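Long-range contacts in sulfur oxidation protein SOXB (Thermus thermophilus, PDB 2WDC), which probably acts as a dinuclear manganese hydrolase of the 5'-nucleotidase family in the oxidation of sulfur compounds: residues R374-S379 / G464-V469; V396-S401 / F470-V475. All blocks are in the same frame, centred on the assembly; numbering follows the deposited sequence. Where two conformers were deposited one is given.

Contact 1 of 2, residues R374-S379 / G464-V469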
ATOM      1  N   ARG A 374      -5.581   2.880   7.774  1.00  8.29           N
ATOM      2  CA  ARG A 374      -4.896   1.613   7.982  1.00  9.74           C
ATOM      3  C   ARG A 374      -5.079   0.996   9.358  1.00  9.83           C
ATOM      4  O   ARG A 374      -4.934   1.674  10.380  1.00 10.17           O
ATOM      5  CB  ARG A 374      -3.412   1.739   7.642  1.00  9.87           C
ATOM      6  CG  ARG A 374      -3.123   1.934   6.147  1.00  9.09           C
ATOM      7  CD  ARG A 374      -1.712   2.522   5.937  1.00 15.83           C
ATOM      8  NE  ARG A 374      -0.627   1.573   6.224  1.00 15.42           N
ATOM      9  CZ  ARG A 374       0.634   1.941   6.473  1.00 20.02           C
ATOM     10  NH1 ARG A 374       1.563   1.026   6.721  1.00 18.02           N
ATOM     11  NH2 ARG A 374       0.961   3.228   6.504  1.00 23.99           N
ATOM     12  N   ASP A 375      -5.370  -0.307   9.354  1.00  9.68           N
ATOM     13  CA  ASP A 375      -5.551  -1.099  10.566  1.00  8.72           C
ATOM     14  C   ASP A 375      -5.963  -2.487  10.124  1.00  8.35           C
ATOM     15  O   ASP A 375      -6.613  -2.640   9.086  1.00  9.50           O
ATOM     16  CB  ASP A 375      -6.675  -0.546  11.439  1.00 10.02           C
ATOM     17  CG  ASP A 375      -6.733  -1.219  12.803  1.00 10.96           C
ATOM     18  OD1 ASP A 375      -5.806  -0.977  13.603  1.00 11.47           O
ATOM     19  OD2 ASP A 375      -7.690  -1.994  13.074  1.00 10.92           O
ATOM     20  N   THR A 376      -5.712  -3.489  10.956  1.00  8.98           N
ATOM     21  CA  THR A 376      -6.174  -4.834  10.608  1.00  7.93           C
ATOM     22  C   THR A 376      -7.697  -4.891  10.481  1.00  8.82           C
ATOM     23  O   THR A 376      -8.236  -5.553   9.586  1.00  8.58           O
ATOM     24  CB  THR A 376      -5.746  -5.860  11.682  1.00  8.82           C
ATOM     25  OG1 THR A 376      -4.321  -5.846  11.812  1.00 10.72           O
ATOM     26  CG2 THR A 376      -6.194  -7.270  11.257  1.00 11.27           C
ATOM     27  N   LEU A 377      -8.392  -4.231  11.402  1.00 10.32           N
ATOM     28  CA  LEU A 377      -9.828  -4.404  11.557  1.00 11.62           C
ATOM     29  C   LEU A 377     -10.771  -3.238  11.441  1.00 10.97           C
ATOM     30  O   LEU A 377     -11.948  -3.440  11.117  1.00 10.48           O
ATOM     31  CB  LEU A 377     -10.099  -5.020  12.939  1.00  9.33           C
ATOM     32  CG  LEU A 377      -9.376  -6.318  13.286  1.00 11.07           C
ATOM     33  CD1 LEU A 377      -9.662  -6.688  14.750  1.00 11.29           C
ATOM     34  CD2 LEU A 377      -9.835  -7.426  12.337  1.00 12.78           C
ATOM     35  N   TYR A 378     -10.315  -2.043  11.816  1.00  8.99           N
ATOM     36  CA  TYR A 378     -11.228  -0.922  11.953  1.00  9.64           C
ATOM     37  C   TYR A 378     -10.518   0.408  11.786  1.00 11.72           C
ATOM     38  O   TYR A 378      -9.356   0.548  12.185  1.00 10.04           O
ATOM     39  CB  TYR A 378     -11.812  -0.975  13.390  1.00 10.09           C
ATOM     40  CG  TYR A 378     -12.497   0.306  13.797  1.00 10.94           C
ATOM     41  CD1 TYR A 378     -13.840   0.517  13.515  1.00 12.95           C
ATOM     42  CD2 TYR A 378     -11.781   1.340  14.400  1.00 11.37           C
ATOM     43  CE1 TYR A 378     -14.454   1.722  13.804  1.00 14.63           C
ATOM     44  CE2 TYR A 378     -12.391   2.558  14.692  1.00 14.04           C
ATOM     45  CZ  TYR A 378     -13.731   2.731  14.403  1.00 14.00           C
ATOM     46  OH  TYR A 378     -14.349   3.938  14.679  1.00 19.35           O
ATOM     47  N   SER A 379     -11.202   1.387  11.200  1.00  9.15           N
ATOM     48  CA  SER A 379     -10.632   2.721  11.046  0.75  8.52           C
ATOM     49  C   SER A 379     -11.717   3.785  11.121  1.00  9.99           C
ATOM     50  O   SER A 379     -12.887   3.519  10.835  1.00  9.66           O
ATOM     51  CB  SER A 379      -9.865   2.855   9.722  0.75  9.33           C
ATOM     52  OG  SER A 379     -10.749   3.129   8.640  0.75  5.71           O
ATOM     53  N   GLY A 464      -3.133  -8.489   2.915  1.00 19.61           N
ATOM     54  CA  GLY A 464      -4.306  -7.650   3.088  1.00 20.86           C
ATOM     55  C   GLY A 464      -4.838  -7.624   4.510  1.00 15.13           C
ATOM     56  O   GLY A 464      -4.306  -8.302   5.402  1.00 18.12           O
ATOM     57  N   ASP A 465      -5.849  -6.787   4.723  1.00 15.50           N
ATOM     58  CA  ASP A 465      -6.491  -6.633   6.032  1.00  9.87           C
ATOM     59  C   ASP A 465      -7.958  -7.059   5.965  1.00 10.70           C
ATOM     60  O   ASP A 465      -8.406  -7.557   4.931  1.00 11.80           O
ATOM     61  CB  ASP A 465      -6.368  -5.183   6.511  1.00 11.86           C
ATOM     62  CG  ASP A 465      -4.935  -4.797   6.817  1.00 11.25           C
ATOM     63  OD1 ASP A 465      -4.227  -5.617   7.428  1.00 12.69           O
ATOM     64  OD2 ASP A 465      -4.514  -3.681   6.459  1.00 12.48           O
ATOM     65  N   VAL A 466      -8.688  -6.906   7.070  1.00  9.44           N
ATOM     66  CA  VAL A 466     -10.076  -7.361   7.143  1.00  7.70           C
ATOM     67  C   VAL A 466     -11.080  -6.273   6.801  1.00  9.31           C
ATOM     68  O   VAL A 466     -11.039  -5.185   7.377  1.00 10.30           O
ATOM     69  CB  VAL A 466     -10.407  -7.922   8.538  1.00  9.74           C
ATOM     70  CG1 VAL A 466     -11.811  -8.562   8.554  1.00 12.55           C
ATOM     71  CG2 VAL A 466      -9.358  -8.930   8.979  1.00 11.08           C
ATOM     72  N   SER A 467     -11.986  -6.592   5.872  1.00  8.34           N
ATOM     73  CA  SER A 467     -13.094  -5.719   5.508  1.00  8.48           C
ATOM     74  C   SER A 467     -13.746  -5.140   6.771  1.00 10.02           C
ATOM     75  O   SER A 467     -13.951  -5.852   7.773  1.00 10.49           O
ATOM     76  CB  SER A 467     -14.139  -6.540   4.742  1.00 13.71           C
ATOM     77  OG  SER A 467     -15.251  -5.744   4.371  1.00 18.47           O
ATOM     78  N   ARG A 468     -14.055  -3.845   6.715  1.00 11.11           N
ATOM     79  CA  ARG A 468     -14.694  -3.142   7.827  1.00  9.38           C
ATOM     80  C   ARG A 468     -16.188  -3.152   7.574  1.00 12.19           C
ATOM     81  O   ARG A 468     -16.638  -2.680   6.526  1.00 13.34           O
ATOM     82  CB  ARG A 468     -14.197  -1.701   7.888  1.00 10.57           C
ATOM     83  CG  ARG A 468     -12.708  -1.572   8.220  1.00 11.33           C
ATOM     84  CD  ARG A 468     -11.807  -1.804   6.998  1.00 10.49           C
ATOM     85  NE  ARG A 468     -10.549  -1.101   7.193  1.00 11.10           N
ATOM     86  CZ  ARG A 468      -9.482  -1.613   7.808  1.00 11.57           C
ATOM     87  NH1 ARG A 468      -9.443  -2.897   8.171  1.00  9.99           N
ATOM     88  NH2 ARG A 468      -8.425  -0.835   8.014  1.00 11.67           N
ATOM     89  N   VAL A 469     -16.952  -3.707   8.510  1.00 10.77           N
ATOM     90  CA  VAL A 469     -18.390  -3.851   8.308  1.00 12.18           C
ATOM     91  C   VAL A 469     -19.189  -2.975   9.263  1.00 12.52           C
ATOM     92  O   VAL A 469     -19.409  -3.338  10.430  1.00 13.68           O
ATOM     93  CB  VAL A 469     -18.813  -5.319   8.409  1.00 12.59           C
ATOM     94  CG1 VAL A 469     -20.206  -5.510   7.837  1.00 12.99           C
ATOM     95  CG2 VAL A 469     -17.795  -6.218   7.697  1.00 15.48           C
TER
HETATM   96  O   HOH W   1      -5.530  -1.233   6.286  1.00 17.02           O
HETATM   97  O   HOH W   2      -3.210  -6.307   9.682  1.00 19.57           O
HETATM   98  O   HOH W   3     -13.311  -5.881  10.477  1.00 13.04           O
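An Asx turn at D375, just ahead of helix 380-392 in the 5'-nucleotidase C-terminal domain, receives the guanidinium of R468, the first residue of strand 468-470. The two terminal nitrogens of R468 close end-on upon a single acceptor, the carbonyl oxygen of D375, with NH2 to O at 2.8 Å and NH1 to O at 3.0 Å. This oxygen lies in the guanidinium plane, while both donors approach from one face of its carbonyl. The side chain bends at chi2 (80°), which folds the guanidinium back so that NH1 also reaches the V466 carbonyl of its own segment; NH1 makes a weak bond to T376 O as well. Beyond the segments NE forms a salt bridge to D382 and NH2 bonds to K373 O, so all three nitrogens are tied down and the group's rotation is fixed.

The turn itself is held by D375 OD2, which accepts the backbone N of L377 and of Y378, and also bonds Y555. With chi1 at -171°, D375 CG lies opposite its own N and beside the carbonyl carbon, which brings OD2 to the amides that follow, Y378 N near the carboxylate plane and L377 N above it. R374, preceding the turn, lies beside the manganese ligand H288 and pairs with E48.

D465, which pairs with R405, is bridged by one water from OD2 to D375 N. L377 and V466 lie alongside each other, CD2 to CG2 3.7 Å, and V466 N donates to T376 O at 2.9 Å.

Contact 2 of 2, residues V396-S401 / F470-V475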
ATOM      1  N   VAL A 396     -30.095   0.197   4.230  1.00 17.21           N
ATOM      2  CA  VAL A 396     -28.894  -0.631   4.369  1.00 16.34           C
ATOM      3  C   VAL A 396     -28.600  -0.981   5.821  1.00 15.27           C
ATOM      4  O   VAL A 396     -28.542  -0.089   6.683  1.00 16.89           O
ATOM      5  CB  VAL A 396     -27.677   0.027   3.700  1.00 14.10           C
ATOM      6  CG1 VAL A 396     -26.399  -0.779   3.972  1.00 14.27           C
ATOM      7  CG2 VAL A 396     -27.908   0.183   2.201  1.00 14.31           C
ATOM      8  N   GLU A 397     -28.341  -2.264   6.070  1.00 14.96           N
ATOM      9  CA  GLU A 397     -28.055  -2.769   7.411  1.00 15.97           C
ATOM     10  C   GLU A 397     -26.566  -2.956   7.692  1.00 16.02           C
ATOM     11  O   GLU A 397     -26.118  -2.733   8.818  1.00 15.82           O
ATOM     12  CB  GLU A 397     -28.813  -4.081   7.665  1.00 15.44           C
ATOM     13  CG  GLU A 397     -30.336  -3.907   7.601  1.00 17.63           C
ATOM     14  CD  GLU A 397     -31.100  -5.221   7.575  1.00 19.89           C
ATOM     15  OE1 GLU A 397     -31.438  -5.735   8.658  1.00 24.02           O
ATOM     16  OE2 GLU A 397     -31.406  -5.716   6.469  1.00 24.71           O
ATOM     17  N   VAL A 398     -25.807  -3.373   6.679  1.00 13.58           N
ATOM     18  CA  VAL A 398     -24.370  -3.577   6.844  1.00 12.21           C
ATOM     19  C   VAL A 398     -23.636  -2.992   5.644  1.00 12.65           C
ATOM     20  O   VAL A 398     -24.066  -3.178   4.508  1.00 14.03           O
ATOM     21  CB  VAL A 398     -24.014  -5.068   7.025  1.00 13.42           C
ATOM     22  CG1 VAL A 398     -24.473  -5.558   8.394  1.00 14.48           C
ATOM     23  CG2 VAL A 398     -24.616  -5.927   5.892  1.00 14.55           C
ATOM     24  N   VAL A 399     -22.548  -2.268   5.901  1.00 12.41           N
ATOM     25  CA  VAL A 399     -21.737  -1.686   4.830  1.00 11.09           C
ATOM     26  C   VAL A 399     -20.346  -2.301   4.878  1.00 11.67           C
ATOM     27  O   VAL A 399     -19.634  -2.124   5.866  1.00 11.07           O
ATOM     28  CB  VAL A 399     -21.607  -0.161   4.971  1.00  9.32           C
ATOM     29  CG1 VAL A 399     -20.792   0.426   3.809  1.00 13.30           C
ATOM     30  CG2 VAL A 399     -22.990   0.499   5.065  1.00 12.84           C
ATOM     31  N   PHE A 400     -19.966  -3.015   3.821  1.00 11.77           N
ATOM     32  CA  PHE A 400     -18.638  -3.632   3.742  1.00 10.89           C
ATOM     33  C   PHE A 400     -17.654  -2.703   3.033  1.00 10.49           C
ATOM     34  O   PHE A 400     -17.775  -2.455   1.829  1.00 11.92           O
ATOM     35  CB  PHE A 400     -18.696  -4.957   2.966  1.00  9.65           C
ATOM     36  CG  PHE A 400     -19.427  -6.058   3.684  1.00 11.19           C
ATOM     37  CD1 PHE A 400     -18.729  -7.066   4.332  1.00 12.24           C
ATOM     38  CD2 PHE A 400     -20.815  -6.108   3.669  1.00 12.03           C
ATOM     39  CE1 PHE A 400     -19.403  -8.101   4.974  1.00 14.52           C
ATOM     40  CE2 PHE A 400     -21.493  -7.139   4.303  1.00 11.60           C
ATOM     41  CZ  PHE A 400     -20.787  -8.125   4.968  1.00 12.63           C
ATOM     42  N   SER A 401     -16.682  -2.195   3.786  1.00 11.15           N
ATOM     43  CA  SER A 401     -15.650  -1.322   3.227  1.00  9.49           C
ATOM     44  C   SER A 401     -14.373  -2.105   2.952  1.00  9.30           C
ATOM     45  O   SER A 401     -13.956  -2.937   3.762  1.00 11.88           O
ATOM     46  CB  SER A 401     -15.339  -0.174   4.184  1.00 10.16           C
ATOM     47  OG  SER A 401     -16.374   0.791   4.141  1.00 12.26           O
ATOM     48  N   PHE A 470     -19.620  -1.822   8.761  1.00 11.23           N
ATOM     49  CA  PHE A 470     -20.387  -0.891   9.571  1.00 12.12           C
ATOM     50  C   PHE A 470     -21.795  -1.445   9.714  1.00 15.33           C
ATOM     51  O   PHE A 470     -22.413  -1.836   8.729  1.00 15.97           O
ATOM     52  CB  PHE A 470     -20.430   0.494   8.922  1.00 12.74           C
ATOM     53  CG  PHE A 470     -21.051   1.547   9.797  1.00 14.47           C
ATOM     54  CD1 PHE A 470     -20.447   1.926  10.991  1.00 14.49           C
ATOM     55  CD2 PHE A 470     -22.199   2.203   9.393  1.00 18.24           C
ATOM     56  CE1 PHE A 470     -21.018   2.907  11.788  1.00 16.06           C
ATOM     57  CE2 PHE A 470     -22.779   3.183  10.193  1.00 19.46           C
ATOM     58  CZ  PHE A 470     -22.187   3.534  11.384  1.00 16.99           C
ATOM     59  N   GLY A 471     -22.306  -1.485  10.937  1.00 13.03           N
ATOM     60  CA  GLY A 471     -23.632  -2.041  11.143  1.00 15.66           C
ATOM     61  C   GLY A 471     -23.607  -3.353  11.895  1.00 15.87           C
ATOM     62  O   GLY A 471     -24.649  -3.869  12.322  1.00 17.45           O
ATOM     63  N   LEU A 472     -22.418  -3.917  12.061  1.00 13.17           N
ATOM     64  CA  LEU A 472     -22.289  -5.125  12.848  1.00 15.41           C
ATOM     65  C   LEU A 472     -21.119  -5.082  13.818  1.00 13.90           C
ATOM     66  O   LEU A 472     -20.271  -4.191  13.759  1.00 14.14           O
ATOM     67  CB  LEU A 472     -22.243  -6.381  11.974  1.00 23.41           C
ATOM     68  CG  LEU A 472     -21.005  -6.799  11.180  1.00 17.83           C
ATOM     69  CD1 LEU A 472     -19.764  -7.107  12.044  1.00 16.01           C
ATOM     70  CD2 LEU A 472     -21.353  -8.030  10.336  1.00 17.06           C
ATOM     71  N   ARG A 473     -21.113  -6.043  14.727  1.00 11.45           N
ATOM     72  CA  ARG A 473     -20.045  -6.191  15.705  0.50 13.18           C
ATOM     73  C   ARG A 473     -19.742  -7.678  15.824  1.00 13.78           C
ATOM     74  O   ARG A 473     -20.609  -8.515  15.585  1.00 15.21           O
ATOM     75  CB  ARG A 473     -20.470  -5.627  17.067  0.50 17.77           C
ATOM     76  CG  ARG A 473     -20.587  -4.114  17.089  0.50 11.42           C
ATOM     77  CD  ARG A 473     -20.833  -3.559  18.483  0.50 33.06           C
ATOM     78  NE  ARG A 473     -21.047  -2.114  18.458  0.50 45.99           N
ATOM     79  CZ  ARG A 473     -20.104  -1.221  18.167  0.50 50.60           C
ATOM     80  NH1 ARG A 473     -18.874  -1.621  17.883  0.50 40.38           N
ATOM     81  NH2 ARG A 473     -20.391   0.075  18.164  0.50 48.29           N
ATOM     82  N   TYR A 474     -18.507  -8.011  16.163  1.00 12.82           N
ATOM     83  CA  TYR A 474     -18.139  -9.409  16.309  1.00 10.84           C
ATOM     84  C   TYR A 474     -16.950  -9.592  17.221  1.00 12.96           C
ATOM     85  O   TYR A 474     -16.314  -8.616  17.660  1.00 13.57           O
ATOM     86  CB  TYR A 474     -17.890 -10.077  14.946  1.00 13.91           C
ATOM     87  CG  TYR A 474     -16.675  -9.585  14.166  1.00 12.83           C
ATOM     88  CD1 TYR A 474     -15.511 -10.340  14.100  1.00 14.49           C
ATOM     89  CD2 TYR A 474     -16.725  -8.396  13.439  1.00 15.71           C
ATOM     90  CE1 TYR A 474     -14.419  -9.932  13.335  1.00 15.06           C
ATOM     91  CE2 TYR A 474     -15.634  -7.971  12.688  1.00 15.36           C
ATOM     92  CZ  TYR A 474     -14.477  -8.731  12.651  1.00 14.54           C
ATOM     93  OH  TYR A 474     -13.391  -8.305  11.902  1.00 16.79           O
ATOM     94  N   VAL A 475     -16.662 -10.853  17.510  1.00 13.38           N
ATOM     95  CA  VAL A 475     -15.524 -11.240  18.329  1.00 13.82           C
ATOM     96  C   VAL A 475     -14.588 -12.038  17.430  1.00 14.30           C
ATOM     97  O   VAL A 475     -15.021 -12.931  16.684  1.00 15.24           O
ATOM     98  CB  VAL A 475     -15.974 -12.084  19.543  1.00 14.71           C
ATOM     99  CG1 VAL A 475     -14.765 -12.631  20.299  1.00 20.13           C
ATOM    100  CG2 VAL A 475     -16.850 -11.248  20.471  1.00 18.11           C
TER
HETATM  101  O   HOH W   4     -26.948  -2.357  11.787  1.00 26.75           O
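With chi1 at -172°, F470 turns CG away from its own backbone N, and its ring leads off from V399 toward Q383 and E387 of helix 380-392. Contact between the two side chains is thus left to their roots, CB to CB at 4.2 Å, on the sheet face where V399 also meets V389 of that helix. The backbones form an antiparallel, hydrogen-bonded pair: V399 N donates to F470 O at 2.9 Å, in the carbonyl plane, and F470 N returns a bond to V399 O. Alongside the first of these, V398 CA makes a CH...O contact with F470 O.

At G471 the chain turns out of the pairing with positive phi (111°). Its CA lies 3.5 Å from E397 O and directs a CH...O contact at it, a close approach that a residue without a side chain can make. A water donates to both E397 O and G471 O, bridging the two segments next to the V399-F470 pair. On the opposite side of the strand from V399 and F470, V398 CG1 meets L472 CB at 4.3 Å, and both residues rest on I442 of helix 439-453. Backbone bonding therefore sets the register, and the glycine probably helps the chain leave its pairing with strand 398-401 and pass into strand 472-476, which belongs to another sheet.

How the contacts relate
Contacts 1 and 2 both lie in the C-terminal domain and use consecutive parts of one chain path, 464-469 and then 470-475. They join directly: R468 O and S401 N are 2.8 Å apart, a probable hydrogen bond that continues the pairing of strands 468-470 and 398-401, and V469 CG2 packs on F400 CD1. Contact 1 is buried, nearer the manganese site, and depends on a charged side chain gripping carbonyl oxygens of an irregular loop. Contact 2 is only partly buried, away from the annotated sites, and relies on regular strand bonding and small apolar touches. Helix 380-392 meets both, through D382 in the first and V389 in the second.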